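Local coordinates for protein signal recognition particle receptor FtsY (Sulfolobus acidocaldarius, PDB 5L3S) that acts as the docking receptor for the signal recognition particle, combining an SRP54-type helical bundle with a P-loop domain, at residues V103-G108 and K206-I211; K120-L125 and L155-I160; I134-T139 and E146-H151; F173-F178 and D185-D190. One frame throughout, in Å; residues are numbered along the deposited sequence.

Interactions 1, 3 and 4 each set a helix on a strand of one largely parallel sheet of the P-loop domain, while interaction 2 joins helix 114-127 to the turn leading into edge strand 158-160. Interactions 2 and 3, about 11 Å apart between centres, are joined where neighbouring strands pair, Ile160 N to Ile134 O at 2.8 Å. Strand 186-191 of interaction 4 runs between the strands of interactions 3 and 1: Ala135 N bonds to Leu188 O (2.9 Å) on one edge, and Ile189 N to Ile104 O (2.8 Å) on the other. Interactions 2 to 4 are nested along the chain inside interaction 1. In interaction 3, the Leu148 side chain lies about 8 Å from phosphoaminophosphonic acid-guanylate ester and about 7 Å from the magnesium ion.

Interaction 1: V103-G108 and K206-I211; sequences VIIFFG and KKVLRI. Unlike the reference sequence in segment 206-211: Lys207 (reference Arg). With SO4 (sulfate ion), chain Y.
Ile105 of strand 102-107 reaches out to two neighbouring residues of helix 199-212, Val208 and Leu209, and meets them in different ways. Its long branch is extended, CG1 pointing away from the backbone N (chi1 -170°) and CD1 carried straight on, which brings the terminal methyl to the helix. There Ile105 CD1 touches Val208 CG1 at 3.7 Å, the two side chains slanting past one another. Leu209 lies at about a right angle to the isoleucine: Leu209 CD2 sits 3.8 Å from Ile105 CG2 and 3.9 Å from Ile105 CD1, so a single leucine methyl rests against the ends of both isoleucine branches. Pro214 touches both Ile105 and Leu209 and lines this cluster.

Arg210 has a separate role. Its chain bends at CG-CD (chi3 -76°), laying one face of the guanidinium over the peptide of its own helix, near Lys206 O. In the plane of the group, at its edge, Arg210 NH1 donates to O4 of a sulfate ion at 2.6 Å with an N-H...O angle of 153°. The other nitrogen, NH2, forms a salt bridge with Glu203. The sulfate probably comes from the crystallisation liquor.

Polar and apolar chemistry are therefore divided between neighbouring helix positions. Methyl packing joins helix to sheet in the buried interior, while the charged group is engaged at an exposed position, so the strand-helix contact itself depends on shape and the exclusion of water.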
loop_
_atom_site.group_PDB
_atom_site.type_symbol
_atom_site.label_atom_id
_atom_site.label_comp_id
_atom_site.label_asym_id
_atom_site.label_seq_id
_atom_site.Cartn_x
_atom_site.Cartn_y
_atom_site.Cartn_z
ATOM N N VAL B 103 23.028 -8.161 12.986
ATOM C CA VAL B 103 22.742 -7.307 11.841
ATOM C C VAL B 103 21.396 -7.630 11.207
ATOM O O VAL B 103 21.144 -8.766 10.810
ATOM C CB VAL B 103 23.842 -7.426 10.769
ATOM C CG1 VAL B 103 23.487 -6.596 9.543
ATOM C CG2 VAL B 103 25.200 -6.996 11.350
ATOM N N ILE B 104 20.542 -6.619 11.124
ATOM C CA ILE B 104 19.213 -6.767 10.544
ATOM C C ILE B 104 19.080 -5.834 9.350
ATOM O O ILE B 104 19.477 -4.669 9.429
ATOM C CB ILE B 104 18.138 -6.375 11.568
ATOM C CG1 ILE B 104 18.373 -7.119 12.890
ATOM C CG2 ILE B 104 16.728 -6.628 11.000
ATOM C CD1 ILE B 104 17.343 -6.811 13.954
ATOM N N ILE B 105 18.518 -6.339 8.254
ATOM C CA ILE B 105 18.269 -5.496 7.087
ATOM C C ILE B 105 16.770 -5.476 6.820
ATOM O O ILE B 105 16.060 -6.458 7.122
ATOM C CB ILE B 105 19.076 -5.972 5.846
ATOM C CG1 ILE B 105 19.008 -4.943 4.695
ATOM C CG2 ILE B 105 18.617 -7.351 5.408
ATOM C CD1 ILE B 105 20.071 -5.179 3.606
ATOM N N PHE B 106 16.300 -4.347 6.295
ATOM C CA PHE B 106 14.881 -4.116 6.011
ATOM C C PHE B 106 14.771 -3.765 4.533
ATOM O O PHE B 106 15.534 -2.921 4.040
ATOM C CB PHE B 106 14.362 -2.937 6.852
ATOM C CG PHE B 106 14.443 -3.160 8.340
ATOM C CD1 PHE B 106 15.663 -3.087 9.007
ATOM C CD2 PHE B 106 13.304 -3.430 9.076
ATOM C CE1 PHE B 106 15.739 -3.292 10.373
ATOM C CE2 PHE B 106 13.369 -3.643 10.449
ATOM C CZ PHE B 106 14.585 -3.575 11.101
ATOM N N PHE B 107 13.867 -4.426 3.810
ATOM C CA PHE B 107 13.637 -4.052 2.411
ATOM C C PHE B 107 12.172 -4.224 2.014
ATOM O O PHE B 107 11.365 -4.764 2.773
ATOM C CB PHE B 107 14.576 -4.823 1.453
ATOM C CG PHE B 107 14.550 -6.339 1.624
ATOM C CD1 PHE B 107 13.569 -7.116 1.007
ATOM C CD2 PHE B 107 15.554 -6.989 2.346
ATOM C CE1 PHE B 107 13.557 -8.509 1.155
ATOM C CE2 PHE B 107 15.551 -8.369 2.496
ATOM C CZ PHE B 107 14.548 -9.130 1.901
ATOM N N GLY B 108 11.820 -3.755 0.832
ATOM C CA GLY B 108 10.435 -3.875 0.383
ATOM C C GLY B 108 10.185 -2.809 -0.668
ATOM O O GLY B 108 11.081 -2.013 -0.971
ATOM N N LYS B 206 20.983 -7.399 -3.402
ATOM C CA LYS B 206 21.761 -8.623 -3.241
ATOM C C LYS B 206 23.228 -8.313 -2.996
ATOM O O LYS B 206 23.931 -9.044 -2.305
ATOM C CB LYS B 206 21.603 -9.526 -4.469
ATOM C CG LYS B 206 20.189 -10.072 -4.644
ATOM C CD LYS B 206 20.042 -10.824 -5.954
ATOM C CE LYS B 206 20.851 -12.100 -5.951
ATOM N NZ LYS B 206 20.919 -12.694 -7.314
ATOM N N LYS B 207 23.680 -7.214 -3.569
ATOM C CA LYS B 207 25.022 -6.728 -3.328
ATOM C C LYS B 207 25.215 -6.243 -1.878
ATOM O O LYS B 207 26.265 -6.468 -1.267
ATOM C CB LYS B 207 25.329 -5.623 -4.342
ATOM C CG LYS B 207 26.698 -5.030 -4.241
ATOM C CD LYS B 207 26.944 -4.141 -5.451
ATOM C CE LYS B 207 28.172 -3.308 -5.243
ATOM N NZ LYS B 207 27.846 -2.070 -4.454
ATOM N N VAL B 208 24.213 -5.571 -1.323
ATOM C CA VAL B 208 24.293 -5.182 0.086
ATOM C C VAL B 208 24.277 -6.432 0.987
ATOM O O VAL B 208 25.008 -6.511 1.976
ATOM C CB VAL B 208 23.151 -4.224 0.481
ATOM C CG1 VAL B 208 23.187 -3.934 1.975
ATOM C CG2 VAL B 208 23.237 -2.924 -0.317
ATOM N N LEU B 209 23.457 -7.418 0.630
ATOM C CA LEU B 209 23.370 -8.643 1.425
ATOM C C LEU B 209 24.681 -9.414 1.454
ATOM O O LEU B 209 25.086 -9.929 2.502
ATOM C CB LEU B 209 22.258 -9.554 0.894
ATOM C CG LEU B 209 20.832 -9.030 0.993
ATOM C CD1 LEU B 209 19.891 -10.013 0.310
ATOM C CD2 LEU B 209 20.448 -8.852 2.441
ATOM N N ARG B 210 25.352 -9.506 0.307
ATOM C CA ARG B 210 26.609 -10.238 0.245
ATOM C C ARG B 210 27.654 -9.589 1.139
ATOM O O ARG B 210 28.466 -10.262 1.767
ATOM C CB ARG B 210 27.121 -10.345 -1.193
ATOM C CG ARG B 210 26.279 -11.270 -2.065
ATOM C CD ARG B 210 26.978 -11.611 -3.375
ATOM N NE ARG B 210 26.934 -10.508 -4.326
ATOM C CZ ARG B 210 25.969 -10.331 -5.224
ATOM N NH1 ARG B 210 24.958 -11.189 -5.295
ATOM N NH2 ARG B 210 26.017 -9.300 -6.050
ATOM N N ILE B 211 27.606 -8.269 1.212
ATOM C CA ILE B 211 28.615 -7.513 1.930
ATOM C C ILE B 211 28.289 -7.427 3.414
ATOM O O ILE B 211 29.184 -7.535 4.253
ATOM C CB ILE B 211 28.798 -6.119 1.277
ATOM C CG1 ILE B 211 29.771 -6.254 0.103
ATOM C CG2 ILE B 211 29.318 -5.104 2.278
ATOM C CD1 ILE B 211 29.373 -5.499 -1.136
HETATM S S SO4 Y . 24.374 -14.701 -4.226
HETATM O O1 SO4 Y . 24.481 -15.385 -2.940
HETATM O O2 SO4 Y . 25.595 -14.919 -4.994
HETATM O O3 SO4 Y . 23.230 -15.227 -4.968
HETATM O O4 SO4 Y . 24.193 -13.270 -4.000
#

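Interaction 2: K120-L125 and L155-I160; sequences KVVNML and LEVQLI
Asn123 meets Leu155 chiefly through its methylene rather than its flat amide: Leu155 CD2 lies 4.0 Å from Asn123 CB, and the side chain of Asn123 also touches Tyr279. The second flat group, the Gln158 amide, stays within its own segment. Its NE2 donates to Leu159 O at 3.0 Å, nearly straight at 169°. The acceptor lies at the N-H edge, in the plane of the amide, although the donor stands well above the plane of the carbonyl, 57° out of it.

Val122 carries the rest of the contact. Its CG1 methyl faces two partners together: Leu155 CD1 and Val157 CG1, each 3.8 Å from Val122 CG1. The two valines point at one another tip to tip, whereas Leu155 and Val122 cross obliquely, CD1 of the leucine also nearing Val122 CB.

Leu155 and Val157 flank the end of a helix. Glu156 between them has positive phi and is the C-prime residue of a Schellman motif, which turns helix 144-155 toward the edge strand 158-160 of the sheet. The contact thus joins this reversal to helix 114-127, the helix that begins within the probable P-loop. Lys126 NZ, from the same helix, bonds to Leu155 O. Lys120 belongs to the ligand pocket; its NZ is held by Gly276 O and Asp281 O and makes a weak hydrogen bond to phosphoaminophosphonic acid-guanylate ester.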
loop_
_atom_site.group_PDB
_atom_site.type_symbol
_atom_site.label_atom_id
_atom_site.label_comp_id
_atom_site.label_asym_id
_atom_site.label_seq_id
_atom_site.Cartn_x
_atom_site.Cartn_y
_atom_site.Cartn_z
ATOM N N LYS B 120 10.898 2.580 14.875
ATOM C CA LYS B 120 10.127 1.882 15.894
ATOM C C LYS B 120 10.922 0.716 16.476
ATOM O O LYS B 120 10.844 0.437 17.675
ATOM C CB LYS B 120 8.817 1.327 15.299
ATOM C CG LYS B 120 7.886 2.382 14.707
ATOM C CD LYS B 120 6.651 1.707 14.116
ATOM C CE LYS B 120 5.739 2.714 13.418
ATOM N NZ LYS B 120 4.470 2.047 12.964
ATOM N N VAL B 121 11.660 0.022 15.612
ATOM C CA VAL B 121 12.468 -1.107 16.051
ATOM C C VAL B 121 13.589 -0.621 16.964
ATOM O O VAL B 121 13.856 -1.221 18.007
ATOM C CB VAL B 121 13.014 -1.926 14.854
ATOM C CG1 VAL B 121 14.006 -2.996 15.339
ATOM C CG2 VAL B 121 11.857 -2.606 14.106
ATOM N N VAL B 122 14.241 0.473 16.596
ATOM C CA VAL B 122 15.194 1.101 17.517
ATOM C C VAL B 122 14.563 1.392 18.877
ATOM O O VAL B 122 15.144 1.091 19.922
ATOM C CB VAL B 122 15.741 2.438 16.954
ATOM C CG1 VAL B 122 16.575 3.164 18.029
ATOM C CG2 VAL B 122 16.566 2.180 15.716
ATOM N N ASN B 123 13.376 1.999 18.863
ATOM C CA ASN B 123 12.681 2.289 20.116
ATOM C C ASN B 123 12.420 1.031 20.947
ATOM O O ASN B 123 12.604 1.033 22.163
ATOM C CB ASN B 123 11.368 3.022 19.874
ATOM C CG ASN B 123 10.708 3.447 21.155
ATOM O OD1 ASN B 123 11.196 4.332 21.845
ATOM N ND2 ASN B 123 9.590 2.812 21.489
ATOM N N MET B 124 12.024 -0.047 20.287
ATOM C CA MET B 124 11.728 -1.282 21.001
ATOM C C MET B 124 13.030 -1.844 21.575
ATOM O O MET B 124 13.067 -2.273 22.722
ATOM C CB MET B 124 11.045 -2.299 20.082
ATOM C CG MET B 124 10.795 -3.661 20.746
ATOM S SD MET B 124 10.100 -4.810 19.551
ATOM C CE MET B 124 11.297 -4.718 18.224
ATOM N N LEU B 125 14.104 -1.800 20.786
ATOM C CA LEU B 125 15.408 -2.313 21.235
ATOM C C LEU B 125 15.960 -1.527 22.431
ATOM O O LEU B 125 16.507 -2.117 23.384
ATOM C CB LEU B 125 16.417 -2.337 20.072
ATOM C CG LEU B 125 16.099 -3.310 18.923
ATOM C CD1 LEU B 125 16.997 -3.086 17.696
ATOM C CD2 LEU B 125 16.199 -4.757 19.383
ATOM N N LEU B 155 15.876 9.536 18.784
ATOM C CA LEU B 155 16.054 8.271 19.516
ATOM C C LEU B 155 17.406 8.234 20.236
ATOM O O LEU B 155 17.685 7.324 21.020
ATOM C CB LEU B 155 15.949 7.095 18.552
ATOM C CG LEU B 155 14.579 6.931 17.881
ATOM C CD1 LEU B 155 14.753 6.206 16.584
ATOM C CD2 LEU B 155 13.631 6.180 18.801
ATOM N N GLU B 156 18.235 9.233 19.955
ATOM C CA GLU B 156 19.587 9.344 20.518
ATOM C C GLU B 156 20.445 8.126 20.206
ATOM O O GLU B 156 21.082 7.551 21.089
ATOM C CB GLU B 156 19.549 9.614 22.029
ATOM C CG GLU B 156 18.919 10.941 22.396
ATOM C CD GLU B 156 18.952 11.211 23.883
ATOM O OE1 GLU B 156 18.331 10.441 24.643
ATOM O OE2 GLU B 156 19.603 12.191 24.296
ATOM N N VAL B 157 20.437 7.715 18.948
ATOM C CA VAL B 157 21.308 6.638 18.512
ATOM C C VAL B 157 22.156 7.122 17.358
ATOM O O VAL B 157 21.785 8.071 16.665
ATOM C CB VAL B 157 20.514 5.385 18.079
ATOM C CG1 VAL B 157 19.725 4.833 19.257
ATOM C CG2 VAL B 157 19.596 5.703 16.915
ATOM N N GLN B 158 23.293 6.470 17.153
ATOM C CA GLN B 158 24.205 6.851 16.079
ATOM C C GLN B 158 23.700 6.437 14.699
ATOM O O GLN B 158 23.300 5.295 14.488
ATOM C CB GLN B 158 25.576 6.228 16.309
ATOM C CG GLN B 158 26.473 6.285 15.080
ATOM C CD GLN B 158 27.383 7.498 15.074
ATOM O OE1 GLN B 158 28.135 7.716 16.018
ATOM N NE2 GLN B 158 27.319 8.293 14.003
ATOM N N LEU B 159 23.736 7.374 13.756
ATOM C CA LEU B 159 23.431 7.081 12.363
ATOM C C LEU B 159 24.728 7.058 11.570
ATOM O O LEU B 159 25.521 7.994 11.637
ATOM C CB LEU B 159 22.518 8.160 11.767
ATOM C CG LEU B 159 22.159 7.959 10.297
ATOM C CD1 LEU B 159 21.321 6.688 10.119
ATOM C CD2 LEU B 159 21.406 9.177 9.758
ATOM N N ILE B 160 24.942 6.002 10.804
ATOM C CA ILE B 160 26.111 5.950 9.946
ATOM C C ILE B 160 25.685 6.319 8.515
ATOM O O ILE B 160 24.892 5.612 7.880
ATOM C CB ILE B 160 26.768 4.566 9.991
ATOM C CG1 ILE B 160 27.157 4.224 11.435
ATOM C CG2 ILE B 160 27.990 4.509 9.067
ATOM C CD1 ILE B 160 28.341 5.035 11.954
#

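Interaction 3: I134-T139 and E146-H151; sequences IAASDT and EQLAYH. With G (guanosine-5'-monophosphate), chain K.
A chi1 of -55° holds CG2 of Ile134 trans to its own amide nitrogen and turns that methyl to Leu148, whose extended chi2 (174°) pushes CD1 toward the strand. Both leucine methyls, Leu148 CD1 and CD2, lie 4.0 Å from Ile134 CG2, and Leu148 CD1 in addition reaches Ala136, 3.6 Å from its CA and 3.7 Å from its CB. Ala136 is the centre of an inverse gamma turn, and its small side chain lets the leucine come close to the backbone.

Two residues further on, Tyr150 OH donates to N3 of guanosine-5'-monophosphate at 2.8 Å. The base nitrogen lies at the ring edge, in its plane, and the sugar O3' lies over one face near the rim. Gln147 NE2 bonds to phosphoaminophosphonic acid-guanylate ester.

Strand segment 134-137 and helix segment 146-151 run nearly antiparallel (166°), axes 9.4 Å apart. Strand 132-137, helix 144-155 and strand 158-160 make up a beta-alpha-beta unit; Leu159 and Thr115 of helix 114-127 both touch Leu148.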
loop_
_atom_site.group_PDB
_atom_site.type_symbol
_atom_site.label_atom_id
_atom_site.label_comp_id
_atom_site.label_asym_id
_atom_site.label_seq_id
_atom_site.Cartn_x
_atom_site.Cartn_y
_atom_site.Cartn_z
ATOM N N ILE B 134 22.187 2.741 13.179
ATOM C CA ILE B 134 21.457 2.626 11.932
ATOM C C ILE B 134 22.405 2.911 10.785
ATOM O O ILE B 134 23.186 3.864 10.846
ATOM C CB ILE B 134 20.326 3.671 11.871
ATOM C CG1 ILE B 134 19.412 3.534 13.089
ATOM C CG2 ILE B 134 19.576 3.576 10.538
ATOM C CD1 ILE B 134 18.402 4.660 13.245
ATOM N N ALA B 135 22.349 2.063 9.762
ATOM C CA ALA B 135 23.034 2.307 8.502
ATOM C C ALA B 135 22.057 2.972 7.528
ATOM O O ALA B 135 21.022 2.387 7.173
ATOM C CB ALA B 135 23.531 1.003 7.921
ATOM N N ALA B 136 22.392 4.183 7.092
ATOM C CA ALA B 136 21.583 4.919 6.117
ATOM C C ALA B 136 21.891 4.448 4.704
ATOM O O ALA B 136 22.480 5.176 3.907
ATOM C CB ALA B 136 21.828 6.415 6.253
ATOM N N SER B 137 21.483 3.225 4.385
ATOM C CA SER B 137 21.845 2.617 3.103
ATOM C C SER B 137 20.842 2.855 1.952
ATOM O O SER B 137 20.961 2.235 0.904
ATOM C CB SER B 137 22.143 1.122 3.275
ATOM O OG SER B 137 23.428 0.923 3.858
ATOM N N ASP B 138 19.860 3.736 2.158
ATOM C CA ASP B 138 19.138 4.351 1.028
ATOM C C ASP B 138 19.915 5.588 0.622
ATOM O O ASP B 138 19.790 6.640 1.248
ATOM C CB ASP B 138 17.721 4.764 1.416
ATOM C CG ASP B 138 16.955 5.450 0.271
ATOM O OD1 ASP B 138 17.547 5.783 -0.780
ATOM O OD2 ASP B 138 15.737 5.671 0.442
ATOM N N THR B 139 20.712 5.463 -0.428
ATOM C CA THR B 139 21.547 6.570 -0.872
ATOM C C THR B 139 20.957 7.195 -2.136
ATOM O O THR B 139 21.603 7.995 -2.815
ATOM C CB THR B 139 22.981 6.098 -1.179
ATOM O OG1 THR B 139 22.935 5.099 -2.203
ATOM C CG2 THR B 139 23.630 5.479 0.071
ATOM N N GLU B 146 18.435 12.479 5.484
ATOM C CA GLU B 146 17.939 13.520 6.406
ATOM C C GLU B 146 16.753 13.015 7.239
ATOM O O GLU B 146 16.613 13.354 8.425
ATOM C CB GLU B 146 17.511 14.791 5.659
ATOM C CG GLU B 146 18.647 15.636 5.030
ATOM C CD GLU B 146 19.099 15.145 3.658
ATOM O OE1 GLU B 146 18.772 14.001 3.274
ATOM O OE2 GLU B 146 19.814 15.900 2.965
ATOM N N GLN B 147 15.881 12.242 6.598
ATOM C CA GLN B 147 14.734 11.641 7.257
ATOM C C GLN B 147 15.220 10.741 8.412
ATOM O O GLN B 147 14.730 10.831 9.542
ATOM C CB GLN B 147 13.932 10.807 6.238
ATOM C CG GLN B 147 12.586 10.264 6.771
ATOM C CD GLN B 147 11.913 9.267 5.828
ATOM O OE1 GLN B 147 12.441 8.933 4.760
ATOM N NE2 GLN B 147 10.731 8.793 6.220
ATOM N N LEU B 148 16.195 9.885 8.130
ATOM C CA LEU B 148 16.744 9.004 9.192
ATOM C C LEU B 148 17.497 9.781 10.250
ATOM O O LEU B 148 17.478 9.406 11.420
ATOM C CB LEU B 148 17.706 7.955 8.626
ATOM C CG LEU B 148 17.187 6.618 8.101
ATOM C CD1 LEU B 148 18.351 5.870 7.466
ATOM C CD2 LEU B 148 16.559 5.788 9.227
ATOM N N ALA B 149 18.186 10.852 9.839
ATOM C CA ALA B 149 18.951 11.661 10.777
ATOM C C ALA B 149 18.051 12.306 11.835
ATOM O O ALA B 149 18.435 12.415 13.005
ATOM C CB ALA B 149 19.793 12.725 10.036
ATOM N N TYR B 150 16.853 12.720 11.428
ATOM C CA TYR B 150 15.860 13.214 12.377
ATOM C C TYR B 150 15.496 12.122 13.415
ATOM O O TYR B 150 15.495 12.385 14.608
ATOM C CB TYR B 150 14.576 13.684 11.662
ATOM C CG TYR B 150 13.475 14.044 12.646
ATOM C CD1 TYR B 150 13.379 15.325 13.171
ATOM C CD2 TYR B 150 12.555 13.092 13.071
ATOM C CE1 TYR B 150 12.390 15.648 14.092
ATOM C CE2 TYR B 150 11.576 13.406 13.993
ATOM C CZ TYR B 150 11.496 14.685 14.494
ATOM O OH TYR B 150 10.510 14.998 15.406
ATOM N N HIS B 151 15.147 10.923 12.952
ATOM C CA HIS B 151 14.797 9.828 13.867
ATOM C C HIS B 151 15.968 9.425 14.784
ATOM O O HIS B 151 15.785 9.240 15.985
ATOM C CB HIS B 151 14.335 8.601 13.086
ATOM C CG HIS B 151 13.020 8.777 12.382
ATOM N ND1 HIS B 151 11.862 9.131 13.042
ATOM C CD2 HIS B 151 12.674 8.602 11.086
ATOM C CE1 HIS B 151 10.860 9.175 12.179
ATOM N NE2 HIS B 151 11.323 8.844 10.986
HETATM O OP3 G K . 10.260 18.976 7.090
HETATM P P G K . 11.092 19.204 8.293
HETATM O OP1 G K . 11.701 17.906 8.694
HETATM O OP2 G K . 11.990 20.349 8.019
HETATM O "O5'" G K . 10.135 19.671 9.480
HETATM C "C5'" G K . 9.070 18.844 9.944
HETATM C "C4'" G K . 9.568 17.785 10.895
HETATM O "O4'" G K . 10.222 18.418 12.029
HETATM C "C3'" G K . 8.499 16.863 11.479
HETATM O "O3'" G K . 9.042 15.552 11.632
HETATM C "C2'" G K . 8.253 17.462 12.859
HETATM O "O2'" G K . 7.745 16.547 13.805
HETATM C "C1'" G K . 9.652 17.940 13.230
HETATM N N9 G K . 9.688 19.010 14.228
HETATM C C8 G K . 9.380 20.338 14.054
HETATM N N7 G K . 9.524 21.042 15.146
HETATM C C5 G K . 9.962 20.125 16.094
HETATM C C6 G K . 10.289 20.294 17.465
HETATM O O6 G K . 10.257 21.328 18.145
HETATM N N1 G K . 10.687 19.093 18.049
HETATM C C2 G K . 10.763 17.883 17.404
HETATM N N2 G K . 11.169 16.836 18.140
HETATM N N3 G K . 10.461 17.712 16.129
HETATM C C4 G K . 10.074 18.866 15.541
#

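Interaction 4: F173-F178 and D185-D190; sequences FDAISF and DVVLID
A beta-alpha-beta crossover of the P-loop domain places Ala175 and Ile176 of helix 168-181 on Val187 of strand 186-191, the strand that follows this helix. The contact is apolar and fairly loose. Val187 projects toward the helix, and its two methyls meet different parts of it. Val187 CG1 is approached from two neighbouring positions: Ala175 CB stands 4.4 Å from it, and Ile176 CG1 is also 4.4 Å from it. The other methyl, Val187 CG2, lies against the helix backbone, 4.2 Å from Ala175 O. Ile176 CA and Val187 CA form the nearest pair of alpha carbons, at 6.7 Å. Val187 provides the strand's direct contacts within 4.5 Å, and Ala175 presents only a methyl to it. Ile189, two residues along the strand, has its side-chain end turned nearer to the helix and lies at the margin of the contact.

Around this centre, Val187 also touches Ile133, and Ala175 touches Ala135, so the helix lies over strand 132-137 as well. Ala212 of helix 199-212 touches both Ile176 and Ile189, which brings that helix next to this one on the same face of the sheet. Val186 and Leu188, whose side chains leave the strand on its opposite face, pack on helix 114-127, and strand 186-191 is thus sandwiched between helix layers.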
loop_
_atom_site.group_PDB
_atom_site.type_symbol
_atom_site.label_atom_id
_atom_site.label_comp_id
_atom_site.label_asym_id
_atom_site.label_seq_id
_atom_site.Cartn_x
_atom_site.Cartn_y
_atom_site.Cartn_z
ATOM N N PHE B 173 28.784 -1.584 5.128
ATOM C CA PHE B 173 30.097 -2.053 5.533
ATOM C C PHE B 173 30.695 -1.175 6.644
ATOM O O PHE B 173 31.188 -1.698 7.648
ATOM C CB PHE B 173 31.038 -2.124 4.325
ATOM C CG PHE B 173 32.395 -2.685 4.640
ATOM C CD1 PHE B 173 32.633 -4.048 4.555
ATOM C CD2 PHE B 173 33.436 -1.852 5.008
ATOM C CE1 PHE B 173 33.894 -4.573 4.848
ATOM C CE2 PHE B 173 34.697 -2.367 5.306
ATOM C CZ PHE B 173 34.924 -3.730 5.224
ATOM N N ASP B 174 30.633 0.146 6.468
ATOM C CA ASP B 174 31.171 1.093 7.446
ATOM C C ASP B 174 30.410 1.026 8.764
ATOM O O ASP B 174 30.999 1.113 9.829
ATOM C CB ASP B 174 31.092 2.524 6.910
ATOM C CG ASP B 174 32.166 2.833 5.887
ATOM O OD1 ASP B 174 32.931 1.915 5.510
ATOM O OD2 ASP B 174 32.235 4.003 5.461
ATOM N N ALA B 175 29.091 0.897 8.671
ATOM C CA ALA B 175 28.239 0.787 9.849
ATOM C C ALA B 175 28.572 -0.456 10.674
ATOM O O ALA B 175 28.701 -0.389 11.886
ATOM C CB ALA B 175 26.774 0.749 9.425
ATOM N N ILE B 176 28.697 -1.593 10.007
ATOM C CA ILE B 176 29.063 -2.837 10.689
ATOM C C ILE B 176 30.457 -2.778 11.311
ATOM O O ILE B 176 30.672 -3.230 12.445
ATOM C CB ILE B 176 28.925 -4.033 9.727
ATOM C CG1 ILE B 176 27.454 -4.181 9.308
ATOM C CG2 ILE B 176 29.488 -5.322 10.366
ATOM C CD1 ILE B 176 27.230 -5.158 8.184
ATOM N N SER B 177 31.407 -2.198 10.588
ATOM C CA SER B 177 32.764 -2.060 11.114
ATOM C C SER B 177 32.775 -1.200 12.380
ATOM O O SER B 177 33.464 -1.508 13.367
ATOM C CB SER B 177 33.693 -1.444 10.061
ATOM O OG SER B 177 34.982 -1.216 10.613
ATOM N N PHE B 178 32.002 -0.123 12.337
ATOM C CA PHE B 178 31.881 0.806 13.456
ATOM C C PHE B 178 31.238 0.113 14.654
ATOM O O PHE B 178 31.689 0.270 15.787
ATOM C CB PHE B 178 31.045 2.029 13.037
ATOM C CG PHE B 178 30.872 3.054 14.128
ATOM C CD1 PHE B 178 31.767 4.099 14.260
ATOM C CD2 PHE B 178 29.811 2.973 15.018
ATOM C CE1 PHE B 178 31.613 5.045 15.261
ATOM C CE2 PHE B 178 29.656 3.913 16.027
ATOM C CZ PHE B 178 30.560 4.955 16.143
ATOM N N ASP B 185 25.223 -3.709 20.078
ATOM C CA ASP B 185 24.440 -4.939 20.032
ATOM C C ASP B 185 23.810 -5.201 18.665
ATOM O O ASP B 185 23.778 -6.341 18.188
ATOM C CB ASP B 185 23.328 -4.924 21.092
ATOM C CG ASP B 185 23.862 -4.961 22.515
ATOM O OD1 ASP B 185 24.921 -5.576 22.758
ATOM O OD2 ASP B 185 23.204 -4.374 23.401
ATOM N N VAL B 186 23.289 -4.147 18.044
ATOM C CA VAL B 186 22.511 -4.308 16.829
ATOM C C VAL B 186 22.837 -3.251 15.771
ATOM O O VAL B 186 22.981 -2.073 16.088
ATOM C CB VAL B 186 21.003 -4.230 17.150
ATOM C CG1 VAL B 186 20.175 -4.272 15.873
ATOM C CG2 VAL B 186 20.596 -5.342 18.127
ATOM N N VAL B 187 22.933 -3.678 14.511
ATOM C CA VAL B 187 22.912 -2.755 13.382
ATOM C C VAL B 187 21.628 -2.947 12.563
ATOM O O VAL B 187 21.281 -4.075 12.211
ATOM C CB VAL B 187 24.119 -2.972 12.456
ATOM C CG1 VAL B 187 23.981 -2.113 11.164
ATOM C CG2 VAL B 187 25.397 -2.662 13.193
ATOM N N LEU B 188 20.938 -1.844 12.262
ATOM C CA LEU B 188 19.727 -1.878 11.433
ATOM C C LEU B 188 20.016 -1.179 10.125
ATOM O O LEU B 188 20.362 -0.010 10.130
ATOM C CB LEU B 188 18.572 -1.151 12.135
ATOM C CG LEU B 188 18.263 -1.689 13.528
ATOM C CD1 LEU B 188 17.130 -0.912 14.154
ATOM C CD2 LEU B 188 17.901 -3.145 13.414
ATOM N N ILE B 189 19.852 -1.889 9.011
ATOM C CA ILE B 189 20.162 -1.348 7.697
ATOM C C ILE B 189 18.902 -0.914 6.953
ATOM O O ILE B 189 18.031 -1.735 6.672
ATOM C CB ILE B 189 20.940 -2.386 6.859
ATOM C CG1 ILE B 189 22.215 -2.799 7.625
ATOM C CG2 ILE B 189 21.280 -1.811 5.481
ATOM C CD1 ILE B 189 22.954 -3.994 7.041
ATOM N N ASP B 190 18.799 0.382 6.664
ATOM C CA ASP B 190 17.695 0.895 5.846
ATOM C C ASP B 190 18.099 0.749 4.392
ATOM O O ASP B 190 19.272 0.911 4.063
ATOM C CB ASP B 190 17.426 2.375 6.182
ATOM C CG ASP B 190 16.021 2.850 5.738
ATOM O OD1 ASP B 190 15.227 2.020 5.248
ATOM O OD2 ASP B 190 15.718 4.051 5.913
#